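Local structure of putative ATP-dependent endonuclease of the OLD family (Thermus scotoductus, 6P74) at residues K344-L356 with C406-V418. The protein degrades linear or supercoiled double-stranded DNA in the 5'-to-3' direction, nicks and linearizes circular DNA, and has DNA-stimulated ATPase activity. Residues are numbered along the deposited sequence; the frame is centred on the assembly and turned at random.
Sequences KSALDNVRNRFKL and CGGKAGIELIVGV
A near-antiparallel helix pair joins the ATPase and Toprim domains of this OLD nuclease: Leu347, Val350 and Phe354, from the last helix of the ATPase part, pack on Ala410, Leu414 and Gly417 of a Toprim helix that lies against the parallel sheet. The segment axes approach to 8.7 Å at 153°. Leu414 is the knob, held in a hole of Leu347, Val350, Arg351 and Phe354; with CG anti to the backbone N, its CD1 extends to Arg351 CA, 4.0 Å away. Gly417 and Gly411 leave room where a side chain would collide with Leu347 and Phe354. Leu347 CD1 rests 3.7 Å from Gly417 CA, while its other methyl, CD2, meets Val418 CG2. Near the start of helix 409-418, the Phe354 ring leans obliquely on Gly411, with CD1 3.2 Å from Gly411 CA, and its edge faces Gly407 O. This end lies near the nuclease centre, as Gly407 lies about 6 Å from the side chain of Glu377, an inferred metal ligand. Val350 CG1 lies 3.6 Å from Leu414 N, and CG2 flanks the Glu413 carboxylate. Arg351 turns its guanidinium away, to Asn318 O, Glu321 and Asp348. At the border of the apolar strip, Glu413 OE2 is shared by two arginines, Arg462 of helix 443-467 and Arg353. The Arg353 guanidinium stands 64° from the carboxylate plane, and its NH1 reaches Glu413 OE2 at 2.6 Å in a salt bridge whose hydrogen bond is weak, bent to 120°.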
# COMPACT_ATOMS: atom_id res chain seq x y z
N LYS A 344 -28.94 -9.57 20.56
CA LYS A 344 -28.89 -10.75 19.71
C LYS A 344 -30.11 -11.65 19.91
O LYS A 344 -30.65 -12.20 18.94
CB LYS A 344 -27.60 -11.53 19.95
CG LYS A 344 -26.36 -10.91 19.32
CD LYS A 344 -25.17 -11.87 19.39
CE LYS A 344 -23.88 -11.27 18.85
NZ LYS A 344 -22.81 -12.32 18.80
N SER A 345 -30.57 -11.82 21.15
CA SER A 345 -31.61 -12.81 21.38
C SER A 345 -32.95 -12.35 20.79
O SER A 345 -33.69 -13.16 20.24
CB SER A 345 -31.74 -13.10 22.86
OG SER A 345 -32.41 -12.03 23.48
N ALA A 346 -33.28 -11.06 20.90
CA ALA A 346 -34.52 -10.57 20.30
C ALA A 346 -34.51 -10.71 18.78
O ALA A 346 -35.49 -11.15 18.17
CB ALA A 346 -34.76 -9.12 20.71
N LEU A 347 -33.41 -10.31 18.13
CA LEU A 347 -33.32 -10.48 16.69
C LEU A 347 -33.34 -11.96 16.29
O LEU A 347 -33.91 -12.34 15.26
CB LEU A 347 -32.07 -9.79 16.14
CG LEU A 347 -32.20 -9.39 14.67
CD1 LEU A 347 -33.50 -8.57 14.46
CD2 LEU A 347 -31.00 -8.61 14.19
N ASP A 348 -32.73 -12.83 17.10
CA ASP A 348 -32.74 -14.25 16.78
C ASP A 348 -34.15 -14.81 16.83
O ASP A 348 -34.54 -15.63 15.99
CB ASP A 348 -31.81 -15.02 17.75
CG ASP A 348 -31.88 -16.54 17.55
OD1 ASP A 348 -31.40 -17.05 16.51
OD2 ASP A 348 -32.42 -17.22 18.45
N ASN A 349 -34.94 -14.39 17.82
CA ASN A 349 -36.35 -14.76 17.86
C ASN A 349 -37.06 -14.33 16.58
O ASN A 349 -37.89 -15.08 16.04
CB ASN A 349 -37.02 -14.14 19.08
CG ASN A 349 -38.49 -14.45 19.16
OD1 ASN A 349 -38.87 -15.59 19.42
ND2 ASN A 349 -39.34 -13.44 18.96
N VAL A 350 -36.75 -13.13 16.08
CA VAL A 350 -37.40 -12.64 14.87
C VAL A 350 -36.95 -13.46 13.68
O VAL A 350 -37.73 -13.74 12.77
CB VAL A 350 -37.11 -11.14 14.68
CG1 VAL A 350 -37.49 -10.71 13.29
CG2 VAL A 350 -37.86 -10.29 15.71
N ARG A 351 -35.68 -13.87 13.67
CA ARG A 351 -35.20 -14.70 12.58
C ARG A 351 -35.91 -16.04 12.55
O ARG A 351 -36.22 -16.56 11.48
CB ARG A 351 -33.68 -14.89 12.70
CG ARG A 351 -33.12 -15.92 11.75
CD ARG A 351 -31.61 -15.93 11.77
NE ARG A 351 -31.11 -16.23 13.11
CZ ARG A 351 -29.87 -15.97 13.53
NH1 ARG A 351 -28.99 -15.37 12.72
NH2 ARG A 351 -29.51 -16.29 14.77
N ASN A 352 -36.21 -16.60 13.73
CA ASN A 352 -36.91 -17.89 13.80
C ASN A 352 -38.36 -17.76 13.36
O ASN A 352 -38.87 -18.65 12.67
CB ASN A 352 -36.85 -18.46 15.22
CG ASN A 352 -35.46 -18.90 15.62
OD1 ASN A 352 -34.60 -19.21 14.78
ND2 ASN A 352 -35.22 -18.93 16.93
N ARG A 353 -39.04 -16.70 13.78
CA ARG A 353 -40.43 -16.52 13.34
C ARG A 353 -40.50 -16.40 11.84
O ARG A 353 -41.47 -16.84 11.22
CB ARG A 353 -41.06 -15.27 13.98
CG ARG A 353 -41.30 -15.34 15.47
CD ARG A 353 -41.46 -13.93 16.07
NE ARG A 353 -42.83 -13.41 16.01
CZ ARG A 353 -43.29 -12.60 15.05
NH1 ARG A 353 -42.48 -12.20 14.05
NH2 ARG A 353 -44.55 -12.18 15.10
N PHE A 354 -39.47 -15.81 11.22
CA PHE A 354 -39.48 -15.71 9.77
C PHE A 354 -39.24 -17.07 9.12
O PHE A 354 -39.79 -17.35 8.05
CB PHE A 354 -38.45 -14.69 9.31
CG PHE A 354 -38.30 -14.66 7.82
CD1 PHE A 354 -39.23 -13.99 7.03
CD2 PHE A 354 -37.26 -15.35 7.21
CE1 PHE A 354 -39.11 -13.98 5.65
CE2 PHE A 354 -37.12 -15.35 5.82
CZ PHE A 354 -38.05 -14.65 5.03
N LYS A 355 -38.44 -17.93 9.75
CA LYS A 355 -38.12 -19.21 9.13
C LYS A 355 -39.32 -20.15 9.05
O LYS A 355 -39.29 -21.09 8.25
CB LYS A 355 -36.96 -19.89 9.88
CG LYS A 355 -35.71 -19.02 10.06
CD LYS A 355 -34.39 -19.82 10.00
CE LYS A 355 -34.52 -21.27 10.51
NZ LYS A 355 -34.29 -21.46 11.98
N LEU A 356 -40.39 -19.92 9.81
CA LEU A 356 -41.61 -20.72 9.64
C LEU A 356 -42.37 -20.18 8.43
O LEU A 356 -43.03 -19.14 8.51
CB LEU A 356 -42.49 -20.67 10.88
CG LEU A 356 -41.88 -20.57 12.28
CD1 LEU A 356 -42.99 -20.15 13.24
CD2 LEU A 356 -41.23 -21.89 12.73
N CYS A 406 -38.98 -8.21 1.09
CA CYS A 406 -38.56 -8.85 2.34
C CYS A 406 -39.22 -10.20 2.58
O CYS A 406 -38.86 -10.88 3.56
CB CYS A 406 -38.84 -7.93 3.53
SG CYS A 406 -37.95 -6.32 3.53
N GLY A 407 -40.16 -10.61 1.74
CA GLY A 407 -40.79 -11.90 1.95
C GLY A 407 -41.91 -11.89 2.97
O GLY A 407 -42.11 -12.90 3.67
N GLY A 408 -42.65 -10.79 3.09
CA GLY A 408 -43.81 -10.72 3.97
C GLY A 408 -43.48 -9.96 5.24
O GLY A 408 -42.36 -9.48 5.43
N LYS A 409 -44.47 -9.85 6.12
CA LYS A 409 -44.32 -8.93 7.25
C LYS A 409 -43.25 -9.41 8.23
O LYS A 409 -42.39 -8.62 8.64
CB LYS A 409 -45.67 -8.71 7.93
CG LYS A 409 -46.65 -7.93 6.98
CD LYS A 409 -48.01 -7.67 7.62
CE LYS A 409 -48.90 -6.84 6.68
NZ LYS A 409 -50.28 -6.68 7.25
N ALA A 410 -43.27 -10.70 8.58
CA ALA A 410 -42.21 -11.25 9.43
C ALA A 410 -40.84 -11.03 8.81
O ALA A 410 -39.86 -10.80 9.53
CB ALA A 410 -42.46 -12.75 9.71
N GLY A 411 -40.75 -11.06 7.48
CA GLY A 411 -39.50 -10.76 6.81
C GLY A 411 -39.09 -9.31 6.97
O GLY A 411 -37.90 -9.00 7.06
N ILE A 412 -40.07 -8.40 6.98
CA ILE A 412 -39.78 -6.98 7.19
C ILE A 412 -39.22 -6.76 8.59
O ILE A 412 -38.20 -6.08 8.76
CB ILE A 412 -41.03 -6.12 6.95
CG1 ILE A 412 -41.38 -6.09 5.47
CG2 ILE A 412 -40.78 -4.69 7.38
CD1 ILE A 412 -42.67 -5.37 5.16
N GLU A 413 -39.88 -7.30 9.62
CA GLU A 413 -39.33 -7.27 10.97
C GLU A 413 -37.85 -7.62 10.98
O GLU A 413 -37.04 -6.93 11.62
CB GLU A 413 -40.05 -8.27 11.87
CG GLU A 413 -41.39 -7.90 12.33
CD GLU A 413 -41.72 -8.71 13.55
OE1 GLU A 413 -41.10 -8.45 14.60
OE2 GLU A 413 -42.55 -9.64 13.44
N LEU A 414 -37.48 -8.70 10.30
CA LEU A 414 -36.10 -9.15 10.34
C LEU A 414 -35.17 -8.08 9.78
O LEU A 414 -34.21 -7.68 10.43
CB LEU A 414 -35.94 -10.47 9.59
CG LEU A 414 -34.56 -11.13 9.58
CD1 LEU A 414 -33.99 -11.20 11.00
CD2 LEU A 414 -34.72 -12.52 9.03
N ILE A 415 -35.49 -7.57 8.58
CA ILE A 415 -34.60 -6.62 7.92
C ILE A 415 -34.58 -5.30 8.68
O ILE A 415 -33.55 -4.63 8.76
CB ILE A 415 -35.01 -6.40 6.45
CG1 ILE A 415 -35.05 -7.71 5.68
CG2 ILE A 415 -34.06 -5.42 5.77
CD1 ILE A 415 -33.81 -8.52 5.80
N VAL A 416 -35.74 -4.88 9.21
CA VAL A 416 -35.78 -3.70 10.07
C VAL A 416 -34.81 -3.86 11.24
O VAL A 416 -34.03 -2.95 11.55
CB VAL A 416 -37.21 -3.43 10.56
CG1 VAL A 416 -37.17 -2.61 11.85
CG2 VAL A 416 -37.98 -2.68 9.50
N GLY A 417 -34.84 -5.01 11.91
CA GLY A 417 -33.98 -5.22 13.07
C GLY A 417 -32.50 -5.14 12.73
O GLY A 417 -31.71 -4.58 13.48
N VAL A 418 -32.13 -5.67 11.57
CA VAL A 418 -30.75 -5.55 11.11
C VAL A 418 -30.42 -4.10 10.75
O VAL A 418 -29.41 -3.56 11.20
CB VAL A 418 -30.51 -6.50 9.92
CG1 VAL A 418 -29.17 -6.24 9.29
CG2 VAL A 418 -30.60 -7.94 10.40